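Local coordinates for protein prephenate dehydrogenase (Corynebacterium glutamicum ATCC 13032, PDB 3KTD) that probably catalyses the NAD(P)+-dependent oxidative decarboxylation of prephenate, a step towards tyrosine, at residues Pro10-Leu16 with Ser33-Asn38; Leu24-His28 with Glu50-Val54; Ser102-Tyr108 with Val187-Asp191; Val148-Asp152 with Trp168-Val172; Glu292-Gly296 with Ser310-Val314. One frame throughout, in Å; residues are numbered along the deposited sequence.

From the N terminus, interaction 1 closes the first loop, pairing strands 11-14 and 34-37 around helix 18-29. Interaction 2 starts on that helix and ends beyond strand 34-37, so the two cross along the chain; they also touch, D53 O lying 3.1 Å from G36 N. Interaction 3 opens after strand 97-99 and closes at the start of the long helix 187-214, joining the Rossmann-type part to the helical part. Nested inside its loop, interaction 4 packs helix 162-177 on the far end of the same sheet, and V187 N meets D152 OD2 at 2.9 Å. Interaction 5 comes last, bridging the unmodelled residues 298-309 after helix 278-293.

Interaction 1: residues Pro10-Leu16 with Ser33-Asn38; sequences PVCILGL and SVFGYN
Two parallel strands, 11-14 and 34-37, run side by side with axes 4.6 Å apart at -20°, V11 opposite V34 and L14 opposite Y37. P10 leads in, its CB 3.3 Å from S33 OG. V11 N donates to S33 O (3.0 Å) and V11 O accepts from F35 N (3.1 Å); V11 CB meets V34 CG2 at 4.1 Å. On the other face, C12 (chi1 t) sets its CB over the F35 ring (chi1 p), 4.2 Å from the centroid, a CH-pi contact. I13 N bonds F35 O and I13 O takes Y37 N, both at 2.9 Å; a side chain at G36 would clash with I13 O. G15, at phi/psi 98/122, donates N to Y37 O (2.9 Å) and fits the first glycine of a Rossmann-type GxGxxG turn. L16 CG lies 3.6 Å from Y37 O. This is the opening beta-alpha-beta unit: helix 18-29 packs on V11, I13 and V34, helix 58-67 on C12, L14 and Y37, and strand 71-74 flanks 11-14.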
# COMPACT_ATOMS: atom_id res chain seq x y z
N PRO A 10 -24.57 31.27 1.83
CA PRO A 10 -24.98 29.97 2.35
C PRO A 10 -24.54 28.89 1.35
O PRO A 10 -24.61 29.13 0.14
CB PRO A 10 -26.50 30.07 2.43
CG PRO A 10 -26.86 31.10 1.39
CD PRO A 10 -25.73 32.08 1.40
N VAL A 11 -24.07 27.74 1.85
CA VAL A 11 -23.60 26.66 0.97
C VAL A 11 -24.77 25.72 0.64
O VAL A 11 -25.54 25.36 1.52
CB VAL A 11 -22.45 25.85 1.61
CG1 VAL A 11 -22.08 24.66 0.75
CG2 VAL A 11 -21.24 26.73 1.83
N CYS A 12 -24.88 25.35 -0.64
CA CYS A 12 -25.93 24.45 -1.12
C CYS A 12 -25.32 23.17 -1.75
O CYS A 12 -24.84 23.20 -2.89
CB CYS A 12 -26.80 25.18 -2.14
SG CYS A 12 -28.13 24.21 -2.89
N ILE A 13 -25.37 22.05 -1.02
CA ILE A 13 -24.72 20.80 -1.45
C ILE A 13 -25.65 19.88 -2.25
O ILE A 13 -26.68 19.42 -1.75
CB ILE A 13 -24.15 20.00 -0.25
CG1 ILE A 13 -23.22 20.87 0.59
CG2 ILE A 13 -23.39 18.79 -0.74
CD1 ILE A 13 -22.85 20.28 1.92
N LEU A 14 -25.27 19.60 -3.50
CA LEU A 14 -26.05 18.72 -4.36
C LEU A 14 -25.39 17.35 -4.38
O LEU A 14 -24.28 17.17 -4.91
CB LEU A 14 -26.18 19.32 -5.76
CG LEU A 14 -27.32 20.32 -6.01
CD1 LEU A 14 -27.74 21.11 -4.77
CD2 LEU A 14 -26.96 21.27 -7.16
N GLY A 15 -26.06 16.38 -3.78
CA GLY A 15 -25.50 15.06 -3.57
C GLY A 15 -24.98 15.02 -2.14
O GLY A 15 -24.14 15.84 -1.76
N LEU A 16 -25.49 14.07 -1.35
CA LEU A 16 -25.14 13.95 0.06
C LEU A 16 -24.64 12.56 0.42
O LEU A 16 -25.21 11.88 1.27
CB LEU A 16 -26.34 14.34 0.93
CG LEU A 16 -26.71 15.82 0.82
CD1 LEU A 16 -28.01 16.15 1.57
CD2 LEU A 16 -25.55 16.68 1.30
N SER A 33 -24.31 28.52 7.59
CA SER A 33 -25.56 28.31 6.86
C SER A 33 -25.37 27.31 5.73
O SER A 33 -24.57 27.55 4.83
CB SER A 33 -26.06 29.65 6.30
OG SER A 33 -27.29 29.49 5.62
N VAL A 34 -26.11 26.21 5.76
CA VAL A 34 -25.98 25.17 4.74
C VAL A 34 -27.24 24.32 4.59
O VAL A 34 -27.98 24.09 5.55
CB VAL A 34 -24.79 24.23 5.07
CG1 VAL A 34 -25.03 23.48 6.37
CG2 VAL A 34 -24.55 23.25 3.93
N PHE A 35 -27.48 23.86 3.37
CA PHE A 35 -28.60 22.98 3.06
C PHE A 35 -28.25 22.15 1.83
O PHE A 35 -27.29 22.45 1.13
CB PHE A 35 -29.91 23.79 2.88
CG PHE A 35 -29.91 24.70 1.69
CD1 PHE A 35 -29.16 25.87 1.68
CD2 PHE A 35 -30.72 24.43 0.60
CE1 PHE A 35 -29.17 26.72 0.58
CE2 PHE A 35 -30.74 25.28 -0.51
CZ PHE A 35 -29.96 26.42 -0.51
N GLY A 36 -29.00 21.08 1.56
CA GLY A 36 -28.63 20.22 0.44
C GLY A 36 -29.71 19.31 -0.11
O GLY A 36 -30.83 19.27 0.39
N TYR A 37 -29.34 18.57 -1.15
CA TYR A 37 -30.25 17.69 -1.87
C TYR A 37 -29.69 16.28 -1.96
O TYR A 37 -28.52 16.09 -2.29
CB TYR A 37 -30.53 18.28 -3.26
CG TYR A 37 -30.94 17.27 -4.32
CD1 TYR A 37 -32.21 16.72 -4.33
CD2 TYR A 37 -30.06 16.90 -5.32
CE1 TYR A 37 -32.60 15.80 -5.30
CE2 TYR A 37 -30.43 15.99 -6.29
CZ TYR A 37 -31.70 15.44 -6.28
OH TYR A 37 -32.06 14.52 -7.24
N ASN A 38 -30.55 15.31 -1.65
CA ASN A 38 -30.28 13.89 -1.83
C ASN A 38 -31.40 13.38 -2.71
O ASN A 38 -32.57 13.68 -2.45
CB ASN A 38 -30.29 13.17 -0.48
CG ASN A 38 -29.79 11.72 -0.58
OD1 ASN A 38 -29.68 11.15 -1.66
ND2 ASN A 38 -29.49 11.12 0.57
O HOH W 1 -26.86 11.32 -2.23

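Interaction 2: residues Leu24-His28 with Glu50-Val54; sequences LRDLH and EGFDV
F52 slides its ring between the side chains of R25 and H28, one turn apart on helix 18-29. Its chi1 is m and chi2 -74°, and its edge is turned toward the face of the H28 imidazole in a T-shaped (edge-to-face) pair, centroids 5.2 Å apart and planes at 64°; H28 is at chi1 t, and H28 CD2 comes 3.9 Å from F52 CE1. At the next ring atom, R25 NH1 sits 3.5 Å from F52 CZ, by the ring edge. The extended R25 side chain (m, t, t) then carries its guanidinium to E50 in a salt bridge: NH1 to OE2 of E50 at 3.0 Å and NH2 to OE1 of E50 at 3.2 Å. R25 NE is held by S137. The second segment leaves helix 41-49 through a Schellman motif, with G51 at phi/psi 119/-12, where a CB would jam against the preceding carbonyl. This turn leads into strand 54-55 of the Rossmann-type sheet, so the contact lays the loop against the helix of the first beta-alpha-beta unit. Deeper in, L24 (chi1 t, chi2 p) points toward the loop, its CD2 3.9 Å from F52 CB and 3.7 Å from V54 CG2.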
# COMPACT_ATOMS: atom_id res chain seq x y z
N LEU A 24 -21.77 18.62 4.66
CA LEU A 24 -22.96 19.18 5.29
C LEU A 24 -22.82 19.10 6.80
O LEU A 24 -23.12 20.07 7.51
CB LEU A 24 -24.22 18.43 4.85
CG LEU A 24 -25.56 18.83 5.50
CD1 LEU A 24 -26.09 20.11 4.92
CD2 LEU A 24 -26.59 17.73 5.31
N ARG A 25 -22.37 17.95 7.28
CA ARG A 25 -22.23 17.72 8.71
C ARG A 25 -21.18 18.65 9.34
O ARG A 25 -21.44 19.23 10.40
CB ARG A 25 -21.86 16.27 9.02
CG ARG A 25 -22.97 15.24 8.83
CD ARG A 25 -22.40 13.84 9.12
NE ARG A 25 -23.39 12.76 9.06
CZ ARG A 25 -24.29 12.50 10.01
NH1 ARG A 25 -24.36 13.25 11.11
NH2 ARG A 25 -25.14 11.49 9.86
N ASP A 26 -20.02 18.77 8.69
CA ASP A 26 -18.94 19.61 9.23
C ASP A 26 -19.32 21.10 9.19
O ASP A 26 -18.98 21.85 10.12
CB ASP A 26 -17.62 19.38 8.48
CG ASP A 26 -16.91 18.09 8.91
OD1 ASP A 26 -17.18 17.58 10.03
OD2 ASP A 26 -16.06 17.60 8.13
N LEU A 27 -20.01 21.53 8.14
CA LEU A 27 -20.44 22.91 8.01
C LEU A 27 -21.50 23.23 9.05
O LEU A 27 -21.56 24.36 9.54
CB LEU A 27 -21.00 23.19 6.62
CG LEU A 27 -19.98 23.34 5.49
CD1 LEU A 27 -20.69 23.54 4.17
CD2 LEU A 27 -19.02 24.50 5.76
N HIS A 28 -22.33 22.24 9.37
CA HIS A 28 -23.40 22.41 10.35
C HIS A 28 -22.78 22.49 11.74
O HIS A 28 -23.17 23.33 12.55
CB HIS A 28 -24.38 21.23 10.27
CG HIS A 28 -25.61 21.40 11.11
ND1 HIS A 28 -26.65 22.22 10.74
CD2 HIS A 28 -25.98 20.81 12.27
CE1 HIS A 28 -27.60 22.15 11.65
NE2 HIS A 28 -27.22 21.30 12.59
N GLU A 50 -32.51 14.02 11.64
CA GLU A 50 -31.35 14.15 12.53
C GLU A 50 -31.01 15.62 12.83
O GLU A 50 -30.13 15.90 13.65
CB GLU A 50 -30.14 13.44 11.91
CG GLU A 50 -28.93 13.28 12.82
CD GLU A 50 -27.81 12.46 12.18
OE1 GLU A 50 -28.03 11.92 11.08
OE2 GLU A 50 -26.72 12.36 12.78
N GLY A 51 -31.71 16.56 12.18
CA GLY A 51 -31.52 17.99 12.41
C GLY A 51 -31.06 18.79 11.20
O GLY A 51 -31.09 20.03 11.23
N PHE A 52 -30.63 18.11 10.14
CA PHE A 52 -30.11 18.78 8.94
C PHE A 52 -31.20 19.31 8.01
O PHE A 52 -32.33 18.86 8.05
CB PHE A 52 -29.20 17.83 8.18
CG PHE A 52 -28.07 17.29 9.00
CD1 PHE A 52 -27.00 18.09 9.32
CD2 PHE A 52 -28.09 15.99 9.45
CE1 PHE A 52 -25.96 17.61 10.09
CE2 PHE A 52 -27.04 15.49 10.22
CZ PHE A 52 -25.98 16.30 10.53
N ASP A 53 -30.84 20.27 7.17
CA ASP A 53 -31.77 20.91 6.23
C ASP A 53 -31.58 20.32 4.82
O ASP A 53 -30.78 20.80 4.03
CB ASP A 53 -31.58 22.44 6.26
CG ASP A 53 -32.53 23.17 5.35
OD1 ASP A 53 -33.21 22.48 4.56
OD2 ASP A 53 -32.60 24.42 5.40
N VAL A 54 -32.34 19.27 4.52
CA VAL A 54 -32.17 18.50 3.30
C VAL A 54 -33.50 18.28 2.57
O VAL A 54 -34.55 18.19 3.19
CB VAL A 54 -31.52 17.12 3.62
CG1 VAL A 54 -31.36 16.29 2.37
CG2 VAL A 54 -30.17 17.32 4.30

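Interaction 3: residues Ser102-Tyr108 with Val187-Asp191; sequences SVKTAVY and VGPHD
Hydrogen bonds to a single carboxylate hold this contact together. D191 (chi1 m, chi2 -8°), in the first turn of helix 187-214, points toward the start of helix 105-113 and takes three donors: K104 N to OD1 of D191 at 3.0 Å, T105 N to OD2 of D191 at 2.9 Å, and T105 OG1 (chi1 m) to OD2 of D191 at 2.6 Å. An acidic side chain from another helix thus binds amides at the N-terminal end of 105-113. H190 ND1 also donates to D191 OD1 (3.0 Å), a His-carboxylate pair, while its NE2 meets H124.

The packing is modest. K104 lays CG over the H190 ring, 3.9 Å from the centroid, in a CH-pi contact with H190 at chi1 t and K104 at m, m; K104 NZ then turns away to a salt bridge with D99. S102 O comes to the ring edge, 3.2 Å from H190 CE1. V187 (chi1 m) drops CG1 4.0 Å from Y108 CB and 4.0 Å from K104 CB. The closest backbone approach, CA to CA, is T105 to V187 at 5.2 Å.

Strand 120-125 lies against K104, V107 and Y108, helix 238-247 against S102 and V103, and H190 packs on L222 of the second subunit, so the start of helix 187-214 joins the Rossmann-type part, probably the nucleotide-binding one, to the dimer interface.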
# COMPACT_ATOMS: atom_id res chain seq x y z
N SER A 102 -12.37 13.81 -8.64
CA SER A 102 -10.97 13.36 -8.74
C SER A 102 -10.19 13.87 -9.95
O SER A 102 -8.98 14.03 -9.86
CB SER A 102 -10.95 11.82 -8.73
OG SER A 102 -12.09 11.27 -9.41
N VAL A 103 -10.87 14.09 -11.07
CA VAL A 103 -10.26 14.62 -12.30
C VAL A 103 -10.85 16.01 -12.54
O VAL A 103 -12.03 16.23 -12.29
CB VAL A 103 -10.54 13.71 -13.51
CG1 VAL A 103 -9.82 14.23 -14.75
CG2 VAL A 103 -10.08 12.31 -13.21
N LYS A 104 -10.04 16.93 -13.05
CA LYS A 104 -10.43 18.34 -13.16
C LYS A 104 -10.54 18.87 -14.59
O LYS A 104 -11.42 19.68 -14.89
CB LYS A 104 -9.45 19.20 -12.36
CG LYS A 104 -9.71 19.17 -10.87
CD LYS A 104 -10.78 20.17 -10.50
CE LYS A 104 -11.78 19.58 -9.56
NZ LYS A 104 -12.60 18.54 -10.22
N THR A 105 -9.65 18.44 -15.49
CA THR A 105 -9.71 18.92 -16.86
C THR A 105 -11.04 18.56 -17.51
O THR A 105 -11.65 19.39 -18.19
CB THR A 105 -8.56 18.38 -17.73
OG1 THR A 105 -7.31 18.85 -17.23
CG2 THR A 105 -8.71 18.83 -19.19
N ALA A 106 -11.50 17.33 -17.29
CA ALA A 106 -12.74 16.87 -17.90
C ALA A 106 -13.94 17.73 -17.47
O ALA A 106 -14.84 18.00 -18.28
CB ALA A 106 -12.99 15.40 -17.58
N VAL A 107 -13.92 18.18 -16.22
CA VAL A 107 -15.01 19.01 -15.68
C VAL A 107 -14.93 20.42 -16.23
O VAL A 107 -15.93 20.96 -16.72
CB VAL A 107 -14.98 19.05 -14.14
CG1 VAL A 107 -16.04 19.97 -13.60
CG2 VAL A 107 -15.19 17.67 -13.61
N TYR A 108 -13.75 21.03 -16.14
CA TYR A 108 -13.58 22.40 -16.61
C TYR A 108 -14.01 22.51 -18.09
O TYR A 108 -14.75 23.44 -18.45
CB TYR A 108 -12.13 22.84 -16.39
CG TYR A 108 -11.85 24.32 -16.57
CD1 TYR A 108 -12.76 25.29 -16.13
CD2 TYR A 108 -10.65 24.76 -17.13
CE1 TYR A 108 -12.50 26.65 -16.28
CE2 TYR A 108 -10.38 26.11 -17.29
CZ TYR A 108 -11.30 27.05 -16.86
OH TYR A 108 -11.04 28.40 -17.01
N VAL A 187 -5.78 23.05 -13.70
CA VAL A 187 -6.27 21.72 -14.07
C VAL A 187 -5.21 20.74 -14.59
O VAL A 187 -5.29 19.55 -14.32
CB VAL A 187 -7.43 21.79 -15.09
CG1 VAL A 187 -8.61 22.52 -14.47
CG2 VAL A 187 -6.96 22.45 -16.38
N GLY A 188 -4.24 21.23 -15.34
CA GLY A 188 -3.20 20.38 -15.94
C GLY A 188 -2.22 19.82 -14.93
O GLY A 188 -1.98 18.61 -14.90
N PRO A 189 -1.62 20.70 -14.11
CA PRO A 189 -0.73 20.29 -13.03
C PRO A 189 -1.40 19.34 -12.05
O PRO A 189 -0.76 18.42 -11.55
CB PRO A 189 -0.39 21.62 -12.35
CG PRO A 189 -0.46 22.60 -13.46
CD PRO A 189 -1.64 22.17 -14.26
N HIS A 190 -2.69 19.56 -11.78
CA HIS A 190 -3.44 18.68 -10.89
C HIS A 190 -3.65 17.28 -11.45
O HIS A 190 -3.41 16.28 -10.76
CB HIS A 190 -4.82 19.28 -10.58
CG HIS A 190 -5.72 18.35 -9.85
ND1 HIS A 190 -6.49 17.40 -10.50
CD2 HIS A 190 -5.99 18.21 -8.53
CE1 HIS A 190 -7.19 16.72 -9.60
NE2 HIS A 190 -6.91 17.20 -8.40
N ASP A 191 -4.15 17.19 -12.67
CA ASP A 191 -4.41 15.90 -13.29
C ASP A 191 -3.09 15.13 -13.48
O ASP A 191 -3.05 13.91 -13.36
CB ASP A 191 -5.13 16.05 -14.64
CG ASP A 191 -6.57 16.55 -14.49
OD1 ASP A 191 -7.10 16.63 -13.36
OD2 ASP A 191 -7.18 16.85 -15.54

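Interaction 4: residues Val148-Asp152 with Trp168-Val172; sequences VVTFD and WKDVV
V149 gives up more surface here than any other residue. On strand 146-149, it is extended (phi/psi -126/126) and, with chi1 t, points toward helix 162-177, pushing both methyls among three side chains of that helix. CG1 of V149 lies 3.9 Å from CD1 of W168 and 3.9 Å from CG2 of V172, while CG2 of V149 meets CG1 of V171 at 3.8 Å. Those three residues span one helical turn, closed by V172 N bonding W168 O at 3.1 Å, and V171 and V172 both take chi1 t. The nearest CA pairs are wide, V149 to V172 at 6.9 Å and F151 to W168 at 7.8 Å, as expected when side chains fill the gap between strand and helix.

W168 is the second large contributor. At chi1 t and chi2 90° the end of its side chain comes nearer to 148-152, with NE1 3.6 Å from V149 CG1 and 3.2 Å from T150 O, which lies near the ring plane. V171 ranks third and also packs on V121 of strand 120-125. Past T150, F151 brings CB to 4.1 Å from W168 NE1, but its ring (chi1 p) leads off to helix 324-334, whose L328 touches W168 too. Helix 162-177 runs on to strand 181-184, parallel to 146-149, so this is the strand-helix packing of a beta-alpha-beta crossover at one end of the Rossmann-type sheet.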
# COMPACT_ATOMS: atom_id res chain seq x y z
N VAL A 148 -7.85 20.59 -2.92
CA VAL A 148 -7.40 21.40 -4.03
C VAL A 148 -8.51 22.37 -4.46
O VAL A 148 -9.68 22.00 -4.54
CB VAL A 148 -6.97 20.55 -5.24
CG1 VAL A 148 -6.61 21.45 -6.43
CG2 VAL A 148 -5.82 19.63 -4.86
N VAL A 149 -8.13 23.63 -4.69
CA VAL A 149 -9.03 24.63 -5.26
C VAL A 149 -8.36 25.21 -6.49
O VAL A 149 -7.23 25.69 -6.41
CB VAL A 149 -9.36 25.75 -4.26
CG1 VAL A 149 -10.13 26.86 -4.96
CG2 VAL A 149 -10.15 25.19 -3.10
N THR A 150 -9.06 25.18 -7.62
CA THR A 150 -8.49 25.66 -8.87
C THR A 150 -8.59 27.18 -9.04
O THR A 150 -9.26 27.87 -8.28
CB THR A 150 -9.16 24.99 -10.06
OG1 THR A 150 -10.57 25.28 -10.03
CG2 THR A 150 -8.93 23.48 -10.01
N PHE A 151 -7.87 27.67 -10.05
CA PHE A 151 -7.81 29.10 -10.37
C PHE A 151 -7.41 29.35 -11.83
O PHE A 151 -6.75 30.33 -12.14
CB PHE A 151 -6.82 29.81 -9.42
CG PHE A 151 -5.39 29.31 -9.53
CD1 PHE A 151 -4.96 28.21 -8.80
CD2 PHE A 151 -4.47 29.97 -10.33
CE1 PHE A 151 -3.65 27.76 -8.90
CE2 PHE A 151 -3.16 29.52 -10.43
CZ PHE A 151 -2.74 28.42 -9.72
N ASP A 152 -7.84 28.48 -12.75
CA ASP A 152 -7.43 28.61 -14.15
C ASP A 152 -7.90 29.92 -14.78
O ASP A 152 -7.19 30.51 -15.60
CB ASP A 152 -7.93 27.44 -15.00
CG ASP A 152 -7.47 26.09 -14.47
OD1 ASP A 152 -8.03 25.63 -13.45
OD2 ASP A 152 -6.57 25.49 -15.10
N TRP A 168 -14.50 32.33 -5.72
CA TRP A 168 -13.27 31.63 -5.39
C TRP A 168 -12.96 31.73 -3.90
O TRP A 168 -12.63 30.72 -3.28
CB TRP A 168 -12.11 32.19 -6.21
CG TRP A 168 -10.82 31.53 -5.94
CD1 TRP A 168 -10.31 30.45 -6.58
CD2 TRP A 168 -9.85 31.93 -4.98
NE1 TRP A 168 -9.07 30.14 -6.06
CE2 TRP A 168 -8.77 31.04 -5.07
CE3 TRP A 168 -9.78 32.96 -4.03
CZ2 TRP A 168 -7.64 31.13 -4.27
CZ3 TRP A 168 -8.66 33.06 -3.22
CH2 TRP A 168 -7.60 32.15 -3.35
N LYS A 169 -13.09 32.93 -3.34
CA LYS A 169 -12.84 33.13 -1.91
C LYS A 169 -13.74 32.24 -1.06
O LYS A 169 -13.24 31.49 -0.23
CB LYS A 169 -13.00 34.60 -1.53
CG LYS A 169 -11.82 35.45 -1.98
CD LYS A 169 -11.81 36.88 -1.41
CE LYS A 169 -12.66 37.87 -2.20
NZ LYS A 169 -12.27 39.25 -1.84
N ASP A 170 -15.05 32.30 -1.28
CA ASP A 170 -15.97 31.46 -0.51
C ASP A 170 -15.62 29.95 -0.58
O ASP A 170 -15.73 29.24 0.42
CB ASP A 170 -17.42 31.69 -0.94
CG ASP A 170 -18.03 32.98 -0.35
OD1 ASP A 170 -17.52 33.51 0.66
OD2 ASP A 170 -19.04 33.44 -0.90
N VAL A 171 -15.17 29.47 -1.73
CA VAL A 171 -14.81 28.06 -1.86
C VAL A 171 -13.62 27.75 -0.97
O VAL A 171 -13.58 26.70 -0.31
CB VAL A 171 -14.48 27.69 -3.33
CG1 VAL A 171 -13.76 26.34 -3.39
CG2 VAL A 171 -15.74 27.67 -4.18
N VAL A 172 -12.66 28.66 -0.92
CA VAL A 172 -11.48 28.48 -0.10
C VAL A 172 -11.85 28.60 1.38
O VAL A 172 -11.39 27.81 2.22
CB VAL A 172 -10.40 29.49 -0.48
CG1 VAL A 172 -9.20 29.35 0.43
CG2 VAL A 172 -10.00 29.29 -1.91

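Interaction 5: residues Glu292-Gly296 with Ser310-Val314; sequences EARSG and SSRPV
Here the chain comes off the C-terminal end of helix 278-293 and meets the loop that leads into strand 314-317 of the small two-stranded parallel sheet; residues 298-309 between them are not modelled. S295 N still bonds E292 O at 2.9 Å, but R294 has left helical angles (-99/38) and S295 is at phi/psi -155/-127. The backbones come close, with CA atoms 4.0 Å apart for S295 and S310 and 4.6 Å for R294 and S311.

R294 has the largest share of the buried surface. Chi1 p followed by t and m carries its guanidinium along the loop, NH2 lying 3.6 Å from P313 CD and 4.2 Å from R312 CG, the latter near the guanidinium plane; NH2 also donates to L334 O. R312 (m, t, t, chi4 87°) has its guanidinium in a salt bridge with E181, and its NH2 bonds S221 O of the second subunit. S311, at chi1 m, brings CB to 3.8 Å from A293 O. The side chains of S295 (chi1 m) and S310 (chi1 t) both leave CA pointing away from the other segment, so their backbones meet directly: S310 N donates to S295 O at 3.2 Å.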
# COMPACT_ATOMS: atom_id res chain seq x y z
N GLU A 292 7.47 10.77 2.84
CA GLU A 292 7.27 10.73 4.28
C GLU A 292 7.66 12.04 4.93
O GLU A 292 6.94 12.57 5.77
CB GLU A 292 8.07 9.61 4.92
CG GLU A 292 7.52 8.23 4.68
CD GLU A 292 8.46 7.14 5.16
OE1 GLU A 292 9.55 7.47 5.68
OE2 GLU A 292 8.11 5.95 5.02
N ALA A 293 8.82 12.55 4.54
CA ALA A 293 9.34 13.82 5.04
C ALA A 293 8.31 14.95 4.99
O ALA A 293 8.20 15.71 5.94
CB ALA A 293 10.56 14.21 4.25
N ARG A 294 7.54 15.05 3.92
CA ARG A 294 6.51 16.10 3.86
C ARG A 294 5.10 15.60 4.20
O ARG A 294 4.11 16.03 3.63
CB ARG A 294 6.56 16.84 2.52
CG ARG A 294 6.22 16.05 1.28
CD ARG A 294 6.41 16.95 0.07
NE ARG A 294 5.56 18.15 0.12
CZ ARG A 294 5.76 19.27 -0.57
NH1 ARG A 294 6.81 19.41 -1.37
NH2 ARG A 294 4.91 20.28 -0.44
N SER A 295 5.04 14.69 5.18
CA SER A 295 3.80 14.16 5.77
C SER A 295 4.16 13.68 7.20
O SER A 295 4.72 14.46 7.99
CB SER A 295 3.24 13.01 4.91
OG SER A 295 3.02 13.40 3.58
N GLY A 296 3.84 12.42 7.53
CA GLY A 296 4.25 11.78 8.79
C GLY A 296 4.96 10.46 8.50
O GLY A 296 4.83 9.90 7.40
N SER A 310 2.63 16.81 8.72
CA SER A 310 2.47 17.57 7.48
C SER A 310 3.41 18.78 7.40
O SER A 310 3.13 19.84 7.99
CB SER A 310 1.02 18.04 7.29
OG SER A 310 0.93 19.07 6.31
N SER A 311 4.51 18.63 6.66
CA SER A 311 5.48 19.71 6.46
C SER A 311 5.29 20.43 5.12
O SER A 311 6.28 20.87 4.50
CB SER A 311 6.92 19.19 6.62
OG SER A 311 7.24 19.02 7.98
N ARG A 312 4.04 20.57 4.67
CA ARG A 312 3.77 21.38 3.47
C ARG A 312 4.01 22.85 3.81
O ARG A 312 3.62 23.30 4.89
CB ARG A 312 2.33 21.23 3.00
CG ARG A 312 1.94 19.86 2.51
CD ARG A 312 0.49 19.85 2.03
NE ARG A 312 0.06 18.48 1.78
CZ ARG A 312 -0.46 17.66 2.69
NH1 ARG A 312 -0.65 18.07 3.94
NH2 ARG A 312 -0.80 16.42 2.35
N PRO A 313 4.68 23.59 2.90
CA PRO A 313 4.86 25.02 3.14
C PRO A 313 3.53 25.75 3.09
O PRO A 313 2.57 25.23 2.54
CB PRO A 313 5.77 25.46 1.99
CG PRO A 313 5.62 24.42 0.95
CD PRO A 313 5.37 23.15 1.68
N VAL A 314 3.49 26.95 3.65
CA VAL A 314 2.26 27.71 3.74
C VAL A 314 2.46 29.16 3.27
O VAL A 314 3.24 29.90 3.85
CB VAL A 314 1.69 27.68 5.19
CG1 VAL A 314 2.79 27.94 6.20
CG2 VAL A 314 0.55 28.66 5.35